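Local coordinates for protein HTH-type transcriptional regulator cbl (Escherichia coli K12, PDB 2FYI) that regulates transcription in the sulphate starvation response as a LysR-type DNA-binding factor, represented here by its cofactor-binding domain, at the interface of chains A and B. Coordinates in Å, arbitrary orientation; residue numbers count along the deposited sequence, not the author numbering. Chains: chain A/B, HTH-type transcriptional regulator cbl.

Both contacts belong to one two-fold symmetric interface between the cofactor-binding domains; the centres of the C-alpha atoms of contacts 1 and 2 lie about 19 Å apart. Contact 1 sets the loop after 3-10 helix 166-169 of one chain against its counterpart in the other. Contact 2 joins the end of strand 43-49 of chain B to strand 143-145 and the start of helix 148-157 of chain A. Helix 22-27 takes part in both, from chain A in contact 1 and from chain B in contact 2. Direct hydrogen bonds cross contact 2, whereas contact 1 shows none that is secure. LysR-family domains commonly pair, so the dimer may be biological.

Contact 1: the interface of chains A and B. Residues chain A 26, 172; chain B 173-174.
A:Gln172 has its backbone in the left-handed region (phi 40°, psi 40°), a bend that probably helps direct its side chain toward the loop carrying B:Glu173 and B:Glu174. The glutamine chain is extended beyond CG, a shape that carries its terminal amide across the boundary. The side chains of A:Gln172 and B:Glu173 cross obliquely, with amide and carboxylate planes 61° apart. As modelled, the amide oxygen OE1 of A:Gln172 lies 3.0 Å from the carboxylate oxygen OE2 of B:Glu173, two atoms that can only accept. The modelled amide orientation is therefore doubtful; at this resolution its O and N are hard to tell apart, and the exchanged form could offer an N-H to the carboxylate. Glutamine suits the place because it is long, polar and uncharged, able to face an acidic loop without adding negative charge. B:Glu173 bends at chi2, and the bend sets OE2 of its carboxylate toward the amide of A:Gln172. B:Glu174 adds a packing contact, its methylene CG lying 3.6 Å from A:Gln172 OE1. Its own carboxylate extends toward A:Arg26, where NH2 of the guanidinium is 4.4 Å from OE2 of B:Glu174. This is too long for a salt bridge, but the opposite charges probably attract at a distance. In the fold, A:Arg26 lies near the end of helix 22-27, while A:Gln172 and the two glutamates occupy the loop between 3-10 helix 166-169 and strand 177-180.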
# COMPACT_ATOMS: atom_id res chain seq x y z
N ARG A 26 1.63 -8.18 -5.16
CA ARG A 26 3.05 -8.34 -4.99
C ARG A 26 3.53 -9.77 -4.89
O ARG A 26 4.60 -10.10 -5.37
CB ARG A 26 3.49 -7.64 -3.72
CG ARG A 26 3.27 -6.19 -3.80
CD ARG A 26 4.35 -5.48 -3.15
NE ARG A 26 5.59 -5.59 -3.90
CZ ARG A 26 6.76 -5.34 -3.33
NH1 ARG A 26 6.80 -4.99 -2.04
NH2 ARG A 26 7.88 -5.43 -4.03
N GLN A 172 13.97 -10.59 -2.19
CA GLN A 172 14.93 -9.74 -1.46
C GLN A 172 14.74 -9.81 0.06
O GLN A 172 14.87 -8.79 0.76
CB GLN A 172 14.89 -8.28 -1.95
CG GLN A 172 15.94 -7.35 -1.29
CD GLN A 172 16.00 -5.96 -1.94
OE1 GLN A 172 15.25 -5.65 -2.89
NE2 GLN A 172 16.90 -5.10 -1.43
N GLU B 173 18.23 0.31 -4.95
CA GLU B 173 18.53 -1.07 -4.55
C GLU B 173 18.09 -2.08 -5.63
O GLU B 173 18.95 -2.69 -6.29
CB GLU B 173 17.93 -1.41 -3.18
CG GLU B 173 16.55 -0.80 -2.94
CD GLU B 173 15.54 -1.83 -2.51
OE1 GLU B 173 15.08 -1.75 -1.35
OE2 GLU B 173 15.20 -2.72 -3.32
N GLU B 174 16.77 -2.24 -5.82
CA GLU B 174 16.25 -3.26 -6.75
C GLU B 174 16.86 -3.17 -8.12
O GLU B 174 16.45 -2.36 -8.94
CB GLU B 174 14.73 -3.21 -6.86
CG GLU B 174 14.06 -4.24 -5.99
CD GLU B 174 12.57 -4.10 -6.00
OE1 GLU B 174 11.98 -3.99 -7.10
OE2 GLU B 174 11.98 -4.09 -4.89

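Contact 2: the interface of chains A and B. Residues chain A 144-147, 150; chain B 22, 49-50.
B:Gln49, at the end of strand 43-49, meets A:Ser144, A:Gln146 and A:Asp147 through a set of hydrogen bonds. Its backbone N donates to the carbonyl O of A:Ser144 at 3.1 Å. Its side chain points CG away from its own backbone N (chi1 172°) and runs on extended, which delivers the whole amide to chain A. There OE1 accepts from the backbone N of A:Gln146 at 2.8 Å, the donor standing well above the carbonyl plane. The other end, NE2, gives a nearly straight bond to the carboxylate OD1 of A:Asp147 at 3.0 Å. Glutamine suits this place because one flat group supplies both acceptor and donor. Replacing it with an alanine would remove the amide, and the backbone N of A:Gln146 and OD1 of A:Asp147 would probably lose their partners from chain B. Within chain A, the other oxygen of A:Asp147, OD2, takes the backbone N of A:Val150 at 3.1 Å. This is the classic role of an aspartate capping a helix start, here that of helix 148-157, and it probably steadies the carboxylate.

A looser polar contact involves B:His22, whose imidazole turns an edge to A:Asp147, with OD2 in the ring plane; the carboxylate may favour a protonated ring.

Apolar packing completes the patch. A:Val150, branched and compact, lays CG2 3.6 Å from the ring carbon CD2 of B:His22, and the same methyl also touches the B:Gln49 amide. The amide carbon CD of A:Gln146 packs 3.8 Å from CA of B:Gly50, where a residue without a side chain suits the close approach.

Water 1 adds a bridge, placed 2.9 Å from the hydroxyl OG of A:Ser144 and 2.9 Å from the backbone O of B:Gln49.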
# COMPACT_ATOMS: atom_id res chain seq x y z
N SER A 144 -1.06 0.43 12.48
CA SER A 144 -2.03 -0.35 11.74
C SER A 144 -1.83 -0.03 10.27
O SER A 144 -1.86 1.13 9.86
CB SER A 144 -3.45 -0.11 12.23
OG SER A 144 -4.07 0.87 11.44
N ALA A 145 -1.58 -1.08 9.49
CA ALA A 145 -1.02 -0.95 8.16
C ALA A 145 -2.03 -1.35 7.08
O ALA A 145 -2.90 -2.18 7.29
CB ALA A 145 0.24 -1.82 8.05
N GLN A 146 -1.90 -0.73 5.91
CA GLN A 146 -2.61 -1.18 4.74
C GLN A 146 -1.86 -2.23 3.95
O GLN A 146 -2.45 -2.83 3.06
CB GLN A 146 -2.95 -0.02 3.85
CG GLN A 146 -4.34 0.37 4.03
CD GLN A 146 -4.53 1.84 3.86
OE1 GLN A 146 -4.02 2.46 2.91
NE2 GLN A 146 -5.29 2.44 4.78
N ASP A 147 -0.58 -2.48 4.25
CA ASP A 147 0.20 -3.47 3.49
C ASP A 147 1.48 -3.96 4.19
O ASP A 147 1.94 -3.37 5.15
CB ASP A 147 0.55 -2.88 2.14
CG ASP A 147 1.53 -1.72 2.25
OD1 ASP A 147 1.08 -0.55 2.07
OD2 ASP A 147 2.74 -1.99 2.53
N VAL A 150 5.04 -1.50 4.57
CA VAL A 150 5.04 -0.61 5.71
C VAL A 150 5.41 -1.41 6.98
O VAL A 150 6.34 -1.04 7.71
CB VAL A 150 3.70 0.11 5.83
CG1 VAL A 150 3.62 0.90 7.13
CG2 VAL A 150 3.54 1.02 4.69
N HIS B 22 1.34 5.57 2.61
CA HIS B 22 2.41 4.62 2.35
C HIS B 22 3.71 5.32 1.99
O HIS B 22 4.78 4.97 2.52
CB HIS B 22 1.97 3.66 1.25
CG HIS B 22 3.05 2.76 0.77
ND1 HIS B 22 3.99 3.15 -0.17
CD2 HIS B 22 3.37 1.48 1.10
CE1 HIS B 22 4.85 2.16 -0.38
NE2 HIS B 22 4.48 1.13 0.38
N GLN B 49 -1.94 4.04 8.91
CA GLN B 49 -1.70 4.29 7.49
C GLN B 49 -3.06 4.36 6.83
O GLN B 49 -3.94 3.57 7.13
CB GLN B 49 -0.88 3.14 6.89
CG GLN B 49 -0.71 3.17 5.38
CD GLN B 49 -0.05 1.88 4.82
OE1 GLN B 49 0.35 0.95 5.56
NE2 GLN B 49 0.07 1.84 3.49
N GLY B 50 -3.26 5.30 5.94
CA GLY B 50 -4.53 5.38 5.27
C GLY B 50 -4.44 6.24 4.05
O GLY B 50 -3.36 6.74 3.71
O HOH W 1 -5.13 1.55 8.84